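Local coordinates for protein putative aminooxidase (Propionibacterium acnes, PDB 2BA9) that isomerises polyunsaturated fatty acid to conjugated linoleic acid and binds FAD, which it probably uses in the reaction, in a fold of the flavin-containing amine oxidoreductase family, at residues D129-Y134 / V411-K416; V283-V288 / H322-T327; Y370-S375 / A399-S404. One frame throughout, in Å; residues are numbered along the deposited sequence.

Contact 1. Residues D129-Y134 / V411-K416. With FAD (flavin-adenine dinucleotide), chain D.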
loop_
_atom_site.group_PDB
_atom_site.type_symbol
_atom_site.label_atom_id
_atom_site.label_comp_id
_atom_site.label_asym_id
_atom_site.label_seq_id
_atom_site.Cartn_x
_atom_site.Cartn_y
_atom_site.Cartn_z
ATOM N N ASP A 129 4.698 -15.264 6.185
ATOM C CA ASP A 129 4.342 -14.690 4.889
ATOM C C ASP A 129 2.881 -14.826 4.500
ATOM O O ASP A 129 2.488 -14.342 3.447
ATOM C CB ASP A 129 5.239 -15.237 3.776
ATOM C CG ASP A 129 5.227 -16.752 3.680
ATOM O OD1 ASP A 129 4.746 -17.429 4.609
ATOM O OD2 ASP A 129 5.732 -17.261 2.663
ATOM N N ALA A 130 2.072 -15.450 5.353
ATOM C CA ALA A 130 0.632 -15.544 5.116
ATOM C C ALA A 130 -0.015 -14.133 4.992
ATOM O O ALA A 130 0.374 -13.163 5.678
ATOM C CB ALA A 130 -0.042 -16.368 6.221
ATOM N N ASN A 131 -0.979 -14.028 4.086
ATOM C CA ASN A 131 -1.729 -12.803 3.907
ATOM C C ASN A 131 -2.582 -12.556 5.156
ATOM O O ASN A 131 -3.104 -13.494 5.759
ATOM C CB ASN A 131 -2.585 -12.904 2.637
ATOM C CG ASN A 131 -3.486 -11.712 2.434
ATOM O OD1 ASN A 131 -4.654 -11.762 2.792
ATOM N ND2 ASN A 131 -2.948 -10.628 1.864
ATOM N N GLY A 132 -2.686 -11.298 5.562
ATOM C CA GLY A 132 -3.442 -10.940 6.764
ATOM C C GLY A 132 -2.696 -11.329 8.030
ATOM O O GLY A 132 -1.572 -11.835 7.956
ATOM N N HIS A 133 -3.320 -11.077 9.179
ATOM C CA HIS A 133 -2.687 -11.280 10.486
ATOM C C HIS A 133 -3.513 -12.171 11.429
ATOM O O HIS A 133 -3.155 -12.342 12.604
ATOM C CB HIS A 133 -2.407 -9.915 11.152
ATOM C CG HIS A 133 -1.604 -8.973 10.300
ATOM N ND1 HIS A 133 -0.302 -8.624 10.592
ATOM C CD2 HIS A 133 -1.925 -8.300 9.172
ATOM C CE1 HIS A 133 0.146 -7.782 9.681
ATOM N NE2 HIS A 133 -0.818 -7.575 8.800
ATOM N N TYR A 134 -4.591 -12.759 10.901
ATOM C CA TYR A 134 -5.521 -13.602 11.672
ATOM C C TYR A 134 -4.858 -14.912 12.112
ATOM O O TYR A 134 -5.259 -15.514 13.121
ATOM C CB TYR A 134 -6.839 -13.865 10.889
ATOM C CG TYR A 134 -6.675 -14.278 9.435
ATOM C CD1 TYR A 134 -6.482 -15.596 9.110
ATOM C CD2 TYR A 134 -6.701 -13.339 8.393
ATOM C CE1 TYR A 134 -6.320 -15.999 7.810
ATOM C CE2 TYR A 134 -6.537 -13.733 7.064
ATOM C CZ TYR A 134 -6.345 -15.073 6.788
ATOM O OH TYR A 134 -6.170 -15.540 5.516
ATOM N N VAL A 411 -4.134 -6.456 -0.441
ATOM C CA VAL A 411 -5.523 -6.109 -0.164
ATOM C C VAL A 411 -6.512 -6.922 -1.012
ATOM O O VAL A 411 -7.551 -7.339 -0.508
ATOM C CB VAL A 411 -5.820 -4.587 -0.310
ATOM C CG1 VAL A 411 -4.834 -3.748 0.543
ATOM C CG2 VAL A 411 -5.817 -4.162 -1.748
ATOM N N CYS A 412 -6.193 -7.139 -2.285
ATOM C CA CYS A 412 -7.062 -7.911 -3.169
ATOM C C CYS A 412 -7.102 -9.373 -2.709
ATOM O O CYS A 412 -8.171 -9.971 -2.634
ATOM C CB CYS A 412 -6.593 -7.823 -4.622
ATOM S SG CYS A 412 -6.766 -6.177 -5.373
ATOM N N HIS A 413 -5.928 -9.926 -2.403
ATOM C CA HIS A 413 -5.790 -11.289 -1.838
ATOM C C HIS A 413 -6.585 -11.447 -0.525
ATOM O O HIS A 413 -7.280 -12.458 -0.299
ATOM C CB HIS A 413 -4.296 -11.588 -1.639
ATOM C CG HIS A 413 -3.980 -13.006 -1.271
ATOM N ND1 HIS A 413 -2.704 -13.414 -0.944
ATOM C CD2 HIS A 413 -4.766 -14.100 -1.140
ATOM C CE1 HIS A 413 -2.714 -14.700 -0.653
ATOM N NE2 HIS A 413 -3.953 -15.141 -0.767
ATOM N N TYR A 414 -6.518 -10.431 0.329
ATOM C CA TYR A 414 -7.322 -10.425 1.543
ATOM C C TYR A 414 -8.826 -10.387 1.230
ATOM O O TYR A 414 -9.607 -11.099 1.870
ATOM C CB TYR A 414 -6.946 -9.253 2.456
ATOM C CG TYR A 414 -7.590 -9.342 3.824
ATOM C CD1 TYR A 414 -6.894 -9.850 4.908
ATOM C CD2 TYR A 414 -8.905 -8.932 4.025
ATOM C CE1 TYR A 414 -7.489 -9.949 6.159
ATOM C CE2 TYR A 414 -9.502 -9.020 5.267
ATOM C CZ TYR A 414 -8.788 -9.529 6.328
ATOM O OH TYR A 414 -9.370 -9.618 7.557
ATOM N N SER A 415 -9.233 -9.550 0.274
ATOM C CA SER A 415 -10.651 -9.510 -0.144
ATOM C C SER A 415 -11.155 -10.883 -0.668
ATOM O O SER A 415 -12.196 -11.389 -0.229
ATOM C CB SER A 415 -10.896 -8.396 -1.177
ATOM O OG SER A 415 -11.127 -7.132 -0.543
ATOM N N LYS A 416 -10.397 -11.478 -1.585
ATOM C CA LYS A 416 -10.627 -12.862 -2.066
ATOM C C LYS A 416 -10.864 -13.838 -0.912
ATOM O O LYS A 416 -11.855 -14.582 -0.893
ATOM C CB LYS A 416 -9.407 -13.324 -2.886
ATOM C CG LYS A 416 -9.435 -14.748 -3.444
ATOM C CD LYS A 416 -8.073 -15.092 -4.046
ATOM C CE LYS A 416 -8.086 -16.369 -4.872
ATOM N NZ LYS A 416 -8.180 -17.570 -4.024
HETATM P PA FAD D . -7.192 2.651 -1.556
HETATM O O1A FAD D . -6.337 2.329 -2.747
HETATM O O2A FAD D . -6.776 3.844 -0.721
HETATM O O5B FAD D . -8.680 2.954 -2.065
HETATM C C5B FAD D . -9.658 3.224 -1.088
HETATM C C4B FAD D . -10.928 3.716 -1.749
HETATM O O4B FAD D . -11.903 3.943 -0.750
HETATM C C3B FAD D . -10.705 5.019 -2.520
HETATM O O3B FAD D . -11.170 4.880 -3.843
HETATM C C2B FAD D . -11.471 6.044 -1.717
HETATM O O2B FAD D . -11.916 7.150 -2.502
HETATM C C1B FAD D . -12.540 5.167 -1.041
HETATM N N9A FAD D . -13.061 5.833 0.166
HETATM C C8A FAD D . -12.339 6.327 1.232
HETATM N N7A FAD D . -13.203 6.889 2.123
HETATM C C5A FAD D . -14.468 6.757 1.637
HETATM C C6A FAD D . -15.734 7.157 2.113
HETATM N N6A FAD D . -15.882 7.457 3.444
HETATM N N1A FAD D . -16.861 6.834 1.365
HETATM C C2A FAD D . -16.755 6.189 0.141
HETATM N N3A FAD D . -15.502 5.805 -0.318
HETATM C C4A FAD D . -14.382 6.099 0.398
HETATM N N1 FAD D . 1.087 -1.037 -4.111
HETATM C C2 FAD D . 1.772 -2.109 -4.647
HETATM O O2 FAD D . 1.270 -3.232 -4.622
HETATM N N3 FAD D . 3.031 -1.920 -5.182
HETATM C C4 FAD D . 3.592 -0.660 -5.211
HETATM O O4 FAD D . 4.717 -0.522 -5.716
HETATM C C4X FAD D . 2.893 0.430 -4.681
HETATM N N5 FAD D . 3.434 1.705 -4.671
HETATM C C5X FAD D . 2.689 2.808 -4.302
HETATM C C6 FAD D . 3.210 4.093 -4.437
HETATM C C7 FAD D . 2.432 5.198 -4.096
HETATM C C7M FAD D . 3.021 6.569 -4.271
HETATM C C8 FAD D . 1.141 5.014 -3.608
HETATM C C8M FAD D . 0.266 6.169 -3.224
HETATM C C9 FAD D . 0.632 3.726 -3.471
HETATM C C9A FAD D . 1.399 2.608 -3.805
HETATM N N10 FAD D . 0.913 1.296 -3.654
HETATM C C10 FAD D . 1.624 0.227 -4.150
HETATM C "C1'" FAD D . -0.177 0.989 -2.682
HETATM C "C2'" FAD D . -1.496 0.683 -3.381
HETATM O "O2'" FAD D . -1.812 1.654 -4.374
HETATM C "C3'" FAD D . -2.574 0.620 -2.311
HETATM O "O3'" FAD D . -2.149 -0.256 -1.264
HETATM C "C4'" FAD D . -3.900 0.166 -2.900
HETATM O "O4'" FAD D . -4.461 1.168 -3.739
HETATM C "C5'" FAD D . -4.836 -0.198 -1.756
HETATM O "O5'" FAD D . -6.147 -0.325 -2.229
HETATM P P FAD D . -7.395 -0.147 -1.210
HETATM O O1P FAD D . -8.709 -0.266 -1.959
HETATM O O2P FAD D . -7.256 -1.169 -0.135
HETATM O O3P FAD D . -7.293 1.345 -0.626
#
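Asn131 lies against helix 408-423 with its methylene and amide packed beside His413 and Tyr414. Its CB sits over one face of the His413 imidazole, 3.9 Å from the ring centroid and 25° off the normal, a CH-pi contact displaced toward the rim near ND1. Amide and imidazole planes are stacked only 26° apart, the two side chains running past each other in opposite directions. Asn131 CG is anti to the backbone N (chi1 175°), which sets it beside the helix; from there OD1 comes within 3.2 Å of Tyr414 CA and 3.4 Å of Tyr414 CB. OD1 is also 3.4 Å from Tyr414 N, but at an angle too poor for a hydrogen bond. The Tyr414 ring then meets the loop: Gly132 CA lies at its edge, 4.1 Å from CD1, and Tyr134 CE2 is 4.0 Å from Tyr414 CE1. Gly132 has a positive phi, which by itself favours glycine.

Further out, Asn131 ND2 is hydrogen-bonded to Glu410, one of the two protein residues at a sodium site, and Ala130 O accepts a bond from Lys183, the other. On the same helix Val411 turns from the loop to the FAD pyrophosphate, its CG1 3.6 Å from O2P. Loop and helix thus meet through van der Waals and CH-pi contacts, while Asn131 ND2 and Tyr414 OH are bonded to glutamates outside the two segments, Glu410 and Glu388.

Contact 2. Residues V283-V288 / H322-T327; sequences VDACLV and HQIITT
Cys286 and Ile325 form a hydrogen-bonded antiparallel pair, as do Asp284 and Thr327; Ala285 and Thr326 make the non-hydrogen-bonded pair between them. Ile325 N points almost straight at Cys286 O (2.9 Å, 174°), whereas in the return bond Cys286 N stands above the carbonyl plane of Ile325.

On the face bearing Cys286, SG touches Thr327 CG2 at 3.9 Å. Thr327 OG1 sits between its own N and carbonyl carbon (chi1 73°), lying 3.5 Å from Asp284 CB, and a water joins this hydroxyl to Asp284 OD2. Val288 and Ile325 cross at about a right angle, CG2 of the valine meeting CG1 of the isoleucine.

The other face holds Ala285, whose CB is pressed to 3.5 Å from Ile324 CG2, tighter than usual for two carbons, and Thr326 CG2 lies beside it. A chi2 of -61° bends Ile324 CD1 away from an extended course, and this methyl meets Leu287 CD2 at 3.6 Å. A second water accepts from Val288 N and donates to Gln323 O beyond the paired residues.

The ladder joins neighbouring antiparallel strands, 277-288 and 325-330, of the seven-stranded mixed sheet, which is distinct from the parallel Rossmann-type sheet and reaches the FAD pocket at Val283.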
loop_
_atom_site.group_PDB
_atom_site.type_symbol
_atom_site.label_atom_id
_atom_site.label_comp_id
_atom_site.label_asym_id
_atom_site.label_seq_id
_atom_site.Cartn_x
_atom_site.Cartn_y
_atom_site.Cartn_z
ATOM N N VAL A 283 3.706 12.662 -3.132
ATOM C CA VAL A 283 4.201 12.490 -4.485
ATOM C C VAL A 283 4.049 13.823 -5.188
ATOM O O VAL A 283 3.031 14.493 -5.047
ATOM C CB VAL A 283 3.403 11.420 -5.242
ATOM C CG1 VAL A 283 3.969 11.201 -6.653
ATOM C CG2 VAL A 283 3.376 10.122 -4.438
ATOM N N ASP A 284 5.086 14.207 -5.925
ATOM C CA ASP A 284 5.046 15.378 -6.772
ATOM C C ASP A 284 5.396 14.935 -8.173
ATOM O O ASP A 284 6.422 14.281 -8.374
ATOM C CB ASP A 284 6.056 16.423 -6.304
ATOM C CG ASP A 284 5.636 17.116 -5.046
ATOM O OD1 ASP A 284 5.204 18.279 -5.153
ATOM O OD2 ASP A 284 5.762 16.522 -3.955
ATOM N N ALA A 285 4.539 15.289 -9.129
ATOM C CA ALA A 285 4.773 15.009 -10.547
ATOM C C ALA A 285 5.468 16.216 -11.147
ATOM O O ALA A 285 4.914 17.310 -11.129
ATOM C CB ALA A 285 3.448 14.699 -11.290
ATOM N N CYS A 286 6.680 15.999 -11.664
ATOM C CA CYS A 286 7.599 17.075 -12.049
ATOM C C CYS A 286 7.968 17.065 -13.530
ATOM O O CYS A 286 8.196 16.018 -14.094
ATOM C CB CYS A 286 8.893 16.969 -11.234
ATOM S SG CYS A 286 8.690 17.058 -9.442
ATOM N N LEU A 287 7.985 18.241 -14.143
ATOM C CA LEU A 287 8.734 18.483 -15.365
ATOM C C LEU A 287 10.118 18.893 -14.897
ATOM O O LEU A 287 10.250 19.735 -14.019
ATOM C CB LEU A 287 8.095 19.593 -16.209
ATOM C CG LEU A 287 6.660 19.308 -16.650
ATOM C CD1 LEU A 287 6.089 20.427 -17.558
ATOM C CD2 LEU A 287 6.604 17.968 -17.337
ATOM N N VAL A 288 11.145 18.274 -15.468
ATOM C CA VAL A 288 12.516 18.521 -15.049
ATOM C C VAL A 288 13.327 19.101 -16.219
ATOM O O VAL A 288 13.052 18.815 -17.390
ATOM C CB VAL A 288 13.191 17.211 -14.451
ATOM C CG1 VAL A 288 12.426 16.698 -13.219
ATOM C CG2 VAL A 288 13.305 16.098 -15.475
ATOM N N HIS A 322 10.554 15.640 -21.777
ATOM C CA HIS A 322 9.539 16.583 -21.337
ATOM C C HIS A 322 8.382 15.853 -20.657
ATOM O O HIS A 322 7.318 16.450 -20.443
ATOM C CB HIS A 322 9.036 17.404 -22.528
ATOM C CG HIS A 322 10.129 18.102 -23.271
ATOM N ND1 HIS A 322 11.005 18.969 -22.658
ATOM C CD2 HIS A 322 10.499 18.048 -24.570
ATOM C CE1 HIS A 322 11.869 19.422 -23.548
ATOM N NE2 HIS A 322 11.577 18.886 -24.718
ATOM N N GLN A 323 8.590 14.575 -20.319
ATOM C CA GLN A 323 7.588 13.789 -19.580
ATOM C C GLN A 323 7.768 13.883 -18.063
ATOM O O GLN A 323 8.762 14.436 -17.566
ATOM C CB GLN A 323 7.603 12.306 -20.020
ATOM C CG GLN A 323 6.566 11.970 -21.090
ATOM C CD GLN A 323 5.128 12.095 -20.605
ATOM O OE1 GLN A 323 4.860 12.129 -19.394
ATOM N NE2 GLN A 323 4.181 12.139 -21.558
ATOM N N ILE A 324 6.801 13.312 -17.340
ATOM C CA ILE A 324 6.740 13.425 -15.885
ATOM C C ILE A 324 7.735 12.531 -15.170
ATOM O O ILE A 324 7.892 11.347 -15.500
ATOM C CB ILE A 324 5.315 13.118 -15.355
ATOM C CG1 ILE A 324 4.303 14.141 -15.895
ATOM C CG2 ILE A 324 5.263 13.155 -13.832
ATOM C CD1 ILE A 324 4.604 15.572 -15.480
ATOM N N ILE A 325 8.407 13.123 -14.183
ATOM C CA ILE A 325 9.261 12.414 -13.247
ATOM C C ILE A 325 8.626 12.654 -11.891
ATOM O O ILE A 325 8.450 13.807 -11.489
ATOM C CB ILE A 325 10.693 13.001 -13.229
ATOM C CG1 ILE A 325 11.361 12.879 -14.608
ATOM C CG2 ILE A 325 11.514 12.364 -12.133
ATOM C CD1 ILE A 325 11.773 11.474 -15.042
ATOM N N THR A 326 8.239 11.587 -11.202
ATOM C CA THR A 326 7.585 11.742 -9.908
ATOM C C THR A 326 8.626 11.565 -8.793
ATOM O O THR A 326 9.577 10.780 -8.923
ATOM C CB THR A 326 6.371 10.772 -9.718
ATOM O OG1 THR A 326 6.745 9.433 -10.057
ATOM C CG2 THR A 326 5.178 11.202 -10.576
ATOM N N THR A 327 8.435 12.318 -7.713
ATOM C CA THR A 327 9.299 12.274 -6.540
ATOM C C THR A 327 8.489 11.813 -5.346
ATOM O O THR A 327 7.265 12.019 -5.299
ATOM C CB THR A 327 9.902 13.663 -6.201
ATOM O OG1 THR A 327 8.882 14.502 -5.648
ATOM C CG2 THR A 327 10.518 14.328 -7.435
HETATM O O HOH W 1 7.479 14.357 -3.404
HETATM O O HOH W 2 10.643 16.413 -17.821
#

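Contact 3. Residues Y370-S375 / A399-S404. With FAD (flavin-adenine dinucleotide), chain D.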
loop_
_atom_site.group_PDB
_atom_site.type_symbol
_atom_site.label_atom_id
_atom_site.label_comp_id
_atom_site.label_asym_id
_atom_site.label_seq_id
_atom_site.Cartn_x
_atom_site.Cartn_y
_atom_site.Cartn_z
ATOM N N TYR A 370 -1.764 6.738 3.710
ATOM C CA TYR A 370 -0.894 5.665 3.300
ATOM C C TYR A 370 -0.601 4.752 4.469
ATOM O O TYR A 370 -0.523 5.192 5.622
ATOM C CB TYR A 370 0.412 6.250 2.759
ATOM C CG TYR A 370 1.164 5.316 1.835
ATOM C CD1 TYR A 370 0.661 5.006 0.581
ATOM C CD2 TYR A 370 2.375 4.754 2.213
ATOM C CE1 TYR A 370 1.338 4.148 -0.272
ATOM C CE2 TYR A 370 3.066 3.893 1.359
ATOM C CZ TYR A 370 2.534 3.600 0.113
ATOM O OH TYR A 370 3.189 2.768 -0.738
ATOM N N PHE A 371 -0.445 3.480 4.136
ATOM C CA PHE A 371 -0.034 2.434 5.058
ATOM C C PHE A 371 -0.636 2.525 6.453
ATOM O O PHE A 371 0.088 2.763 7.416
ATOM C CB PHE A 371 1.505 2.375 5.139
ATOM C CG PHE A 371 2.031 1.223 5.977
ATOM C CD1 PHE A 371 1.424 -0.037 5.936
ATOM C CD2 PHE A 371 3.121 1.402 6.806
ATOM C CE1 PHE A 371 1.915 -1.106 6.684
ATOM C CE2 PHE A 371 3.609 0.342 7.588
ATOM C CZ PHE A 371 3.004 -0.919 7.517
ATOM N N PRO A 372 -1.963 2.318 6.572
ATOM C CA PRO A 372 -2.488 2.216 7.926
ATOM C C PRO A 372 -1.910 0.988 8.604
ATOM O O PRO A 372 -1.821 -0.084 7.999
ATOM C CB PRO A 372 -4.002 2.047 7.720
ATOM C CG PRO A 372 -4.127 1.481 6.315
ATOM C CD PRO A 372 -3.018 2.158 5.554
ATOM N N HIS A 373 -1.516 1.149 9.853
ATOM C CA HIS A 373 -0.968 0.056 10.629
ATOM C C HIS A 373 -1.061 0.395 12.119
ATOM O O HIS A 373 -1.527 1.478 12.488
ATOM C CB HIS A 373 0.475 -0.222 10.207
ATOM C CG HIS A 373 1.418 0.908 10.455
ATOM N ND1 HIS A 373 1.472 2.029 9.648
ATOM C CD2 HIS A 373 2.383 1.071 11.387
ATOM C CE1 HIS A 373 2.416 2.840 10.087
ATOM N NE2 HIS A 373 2.984 2.286 11.142
ATOM N N VAL A 374 -0.616 -0.533 12.959
ATOM C CA VAL A 374 -0.539 -0.285 14.409
ATOM C C VAL A 374 0.905 -0.452 14.900
ATOM O O VAL A 374 1.770 -0.982 14.186
ATOM C CB VAL A 374 -1.538 -1.142 15.229
ATOM C CG1 VAL A 374 -2.986 -0.775 14.856
ATOM C CG2 VAL A 374 -1.277 -2.652 15.054
ATOM N N SER A 375 1.151 0.056 16.105
ATOM C CA SER A 375 2.473 0.078 16.686
ATOM C C SER A 375 2.854 -1.321 17.130
ATOM O O SER A 375 1.989 -2.199 17.310
ATOM C CB SER A 375 2.510 1.034 17.889
ATOM O OG SER A 375 1.598 0.607 18.897
ATOM N N ALA A 399 -11.796 -5.018 6.184
ATOM C CA ALA A 399 -10.838 -5.341 5.134
ATOM C C ALA A 399 -9.971 -4.128 4.718
ATOM O O ALA A 399 -9.837 -3.163 5.454
ATOM C CB ALA A 399 -11.567 -5.925 3.942
ATOM N N GLY A 400 -9.354 -4.195 3.543
ATOM C CA GLY A 400 -8.496 -3.104 3.086
ATOM C C GLY A 400 -7.125 -3.128 3.727
ATOM O O GLY A 400 -6.725 -4.115 4.347
ATOM N N GLU A 401 -6.393 -2.031 3.586
ATOM C CA GLU A 401 -4.973 -2.021 3.937
ATOM C C GLU A 401 -4.703 -2.389 5.404
ATOM O O GLU A 401 -3.815 -3.189 5.665
ATOM C CB GLU A 401 -4.346 -0.687 3.588
ATOM C CG GLU A 401 -4.238 -0.438 2.070
ATOM C CD GLU A 401 -3.749 0.962 1.733
ATOM O OE1 GLU A 401 -4.215 1.918 2.385
ATOM O OE2 GLU A 401 -2.913 1.114 0.823
ATOM N N ILE A 402 -5.488 -1.849 6.336
ATOM C CA ILE A 402 -5.257 -2.079 7.770
ATOM C C ILE A 402 -5.222 -3.566 8.150
ATOM O O ILE A 402 -4.442 -3.930 9.012
ATOM C CB ILE A 402 -6.288 -1.321 8.666
ATOM C CG1 ILE A 402 -5.861 -1.308 10.148
ATOM C CG2 ILE A 402 -7.693 -1.944 8.514
ATOM C CD1 ILE A 402 -4.422 -0.937 10.426
ATOM N N MET A 403 -6.006 -4.411 7.470
ATOM C CA MET A 403 -6.135 -5.850 7.820
ATOM C C MET A 403 -5.097 -6.772 7.168
ATOM O O MET A 403 -5.013 -7.969 7.494
ATOM C CB MET A 403 -7.533 -6.386 7.458
ATOM C CG MET A 403 -8.696 -5.683 8.141
ATOM S SD MET A 403 -8.513 -5.425 9.930
ATOM C CE MET A 403 -8.331 -7.118 10.495
ATOM N N SER A 404 -4.326 -6.208 6.245
ATOM C CA SER A 404 -3.343 -6.953 5.474
ATOM C C SER A 404 -2.059 -6.126 5.397
ATOM O O SER A 404 -1.240 -6.152 6.314
ATOM C CB SER A 404 -3.895 -7.289 4.074
ATOM O OG SER A 404 -4.315 -6.123 3.358
HETATM P PA FAD D . -7.192 2.651 -1.556
HETATM O O1A FAD D . -6.337 2.329 -2.747
HETATM O O2A FAD D . -6.776 3.844 -0.721
HETATM O O5B FAD D . -8.680 2.954 -2.065
HETATM C C5B FAD D . -9.658 3.224 -1.088
HETATM C C4B FAD D . -10.928 3.716 -1.749
HETATM O O4B FAD D . -11.903 3.943 -0.750
HETATM C C3B FAD D . -10.705 5.019 -2.520
HETATM O O3B FAD D . -11.170 4.880 -3.843
HETATM C C2B FAD D . -11.471 6.044 -1.717
HETATM O O2B FAD D . -11.916 7.150 -2.502
HETATM C C1B FAD D . -12.540 5.167 -1.041
HETATM N N9A FAD D . -13.061 5.833 0.166
HETATM C C8A FAD D . -12.339 6.327 1.232
HETATM N N7A FAD D . -13.203 6.889 2.123
HETATM C C5A FAD D . -14.468 6.757 1.637
HETATM C C6A FAD D . -15.734 7.157 2.113
HETATM N N6A FAD D . -15.882 7.457 3.444
HETATM N N1A FAD D . -16.861 6.834 1.365
HETATM C C2A FAD D . -16.755 6.189 0.141
HETATM N N3A FAD D . -15.502 5.805 -0.318
HETATM C C4A FAD D . -14.382 6.099 0.398
HETATM N N1 FAD D . 1.087 -1.037 -4.111
HETATM C C2 FAD D . 1.772 -2.109 -4.647
HETATM O O2 FAD D . 1.270 -3.232 -4.622
HETATM N N3 FAD D . 3.031 -1.920 -5.182
HETATM C C4 FAD D . 3.592 -0.660 -5.211
HETATM O O4 FAD D . 4.717 -0.522 -5.716
HETATM C C4X FAD D . 2.893 0.430 -4.681
HETATM N N5 FAD D . 3.434 1.705 -4.671
HETATM C C5X FAD D . 2.689 2.808 -4.302
HETATM C C6 FAD D . 3.210 4.093 -4.437
HETATM C C7 FAD D . 2.432 5.198 -4.096
HETATM C C7M FAD D . 3.021 6.569 -4.271
HETATM C C8 FAD D . 1.141 5.014 -3.608
HETATM C C8M FAD D . 0.266 6.169 -3.224
HETATM C C9 FAD D . 0.632 3.726 -3.471
HETATM C C9A FAD D . 1.399 2.608 -3.805
HETATM N N10 FAD D . 0.913 1.296 -3.654
HETATM C C10 FAD D . 1.624 0.227 -4.150
HETATM C "C1'" FAD D . -0.177 0.989 -2.682
HETATM C "C2'" FAD D . -1.496 0.683 -3.381
HETATM O "O2'" FAD D . -1.812 1.654 -4.374
HETATM C "C3'" FAD D . -2.574 0.620 -2.311
HETATM O "O3'" FAD D . -2.149 -0.256 -1.264
HETATM C "C4'" FAD D . -3.900 0.166 -2.900
HETATM O "O4'" FAD D . -4.461 1.168 -3.739
HETATM C "C5'" FAD D . -4.836 -0.198 -1.756
HETATM O "O5'" FAD D . -6.147 -0.325 -2.229
HETATM P P FAD D . -7.395 -0.147 -1.210
HETATM O O1P FAD D . -8.709 -0.266 -1.959
HETATM O O2P FAD D . -7.256 -1.169 -0.135
HETATM O O3P FAD D . -7.293 1.345 -0.626
HETATM O O HOH W 3 -0.645 2.054 1.838
HETATM O O HOH W 4 -1.707 -1.443 5.673
#
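The FAD pocket is bordered here by residues 370-373 of strand 359-373 and the turn after strand 396-398, which meet through Pro372, Glu401 and Ile402. Pro372 points into the turn and crosses the Glu401 side chain at about a right angle: its CG rests 3.5 Å from Glu401 CB, while CD lies 3.4 Å from Glu401 OE1. The same CG approaches the Ile402 backbone N. Ile402 CD1, bent away from an extended course by a chi2 of 47°, meets His373 CA at 3.6 Å and also touches Pro372 CB.

Glu401 is extended beyond CG, which carries its carboxylate to the cofactor. OE2 accepts a 2.6 Å hydrogen bond from the ribityl hydroxyl O3' and another from a water that in turn accepts from Phe371 N, linking the strand backbone to the ribityl chain of the cofactor. OE1 is taken by a salt bridge to Lys45, so both oxygens of this buried group have polar partners, an environment that probably favours the charged form. A second water donates to Pro372 O and, weakly, to Glu401 O.

The turn leads from the last strand of the parallel, Rossmann-type FAD-binding sheet through a short 3-10 segment into helix 408-423, while the opposing strand belongs to the mixed sheet. Tyr370, earlier in the same strand, presents its ring edge to the flavin, CE1 lying 3.3 Å from C9, with its OH bonded to Phe168 O. Beyond Pro372, the His373 imidazole folds back toward Phe371. Its ND1 donates to Phe371 O at 2.7 Å and 168°, with the acceptor in the ring plane, and one face of the imidazole receives Phe371 CE2.

Contacts 1 and 3 adjoin, with centres 11 Å apart, and both touch FAD. They are joined by a probable hydrogen bond from His133 NE2 to Ser404 O of 2.9 Å and by packing of Val411 CG1 on Glu401 CG at 3.7 Å. Val411 lies by the pyrophosphate, while Glu401 and Tyr370 reach the ribityl chain and flavin ring. Contact 2 stands across the chain's centre, about 33 Å from contact 1 between centres and about 17 Å between nearest atoms, yet its Val283 side chain is about 4 Å from FAD. It shares the mixed sheet with contact 3, strands 277-288 and 359-373 being neighbours, and comes within about 8 Å of it at the nearest atoms.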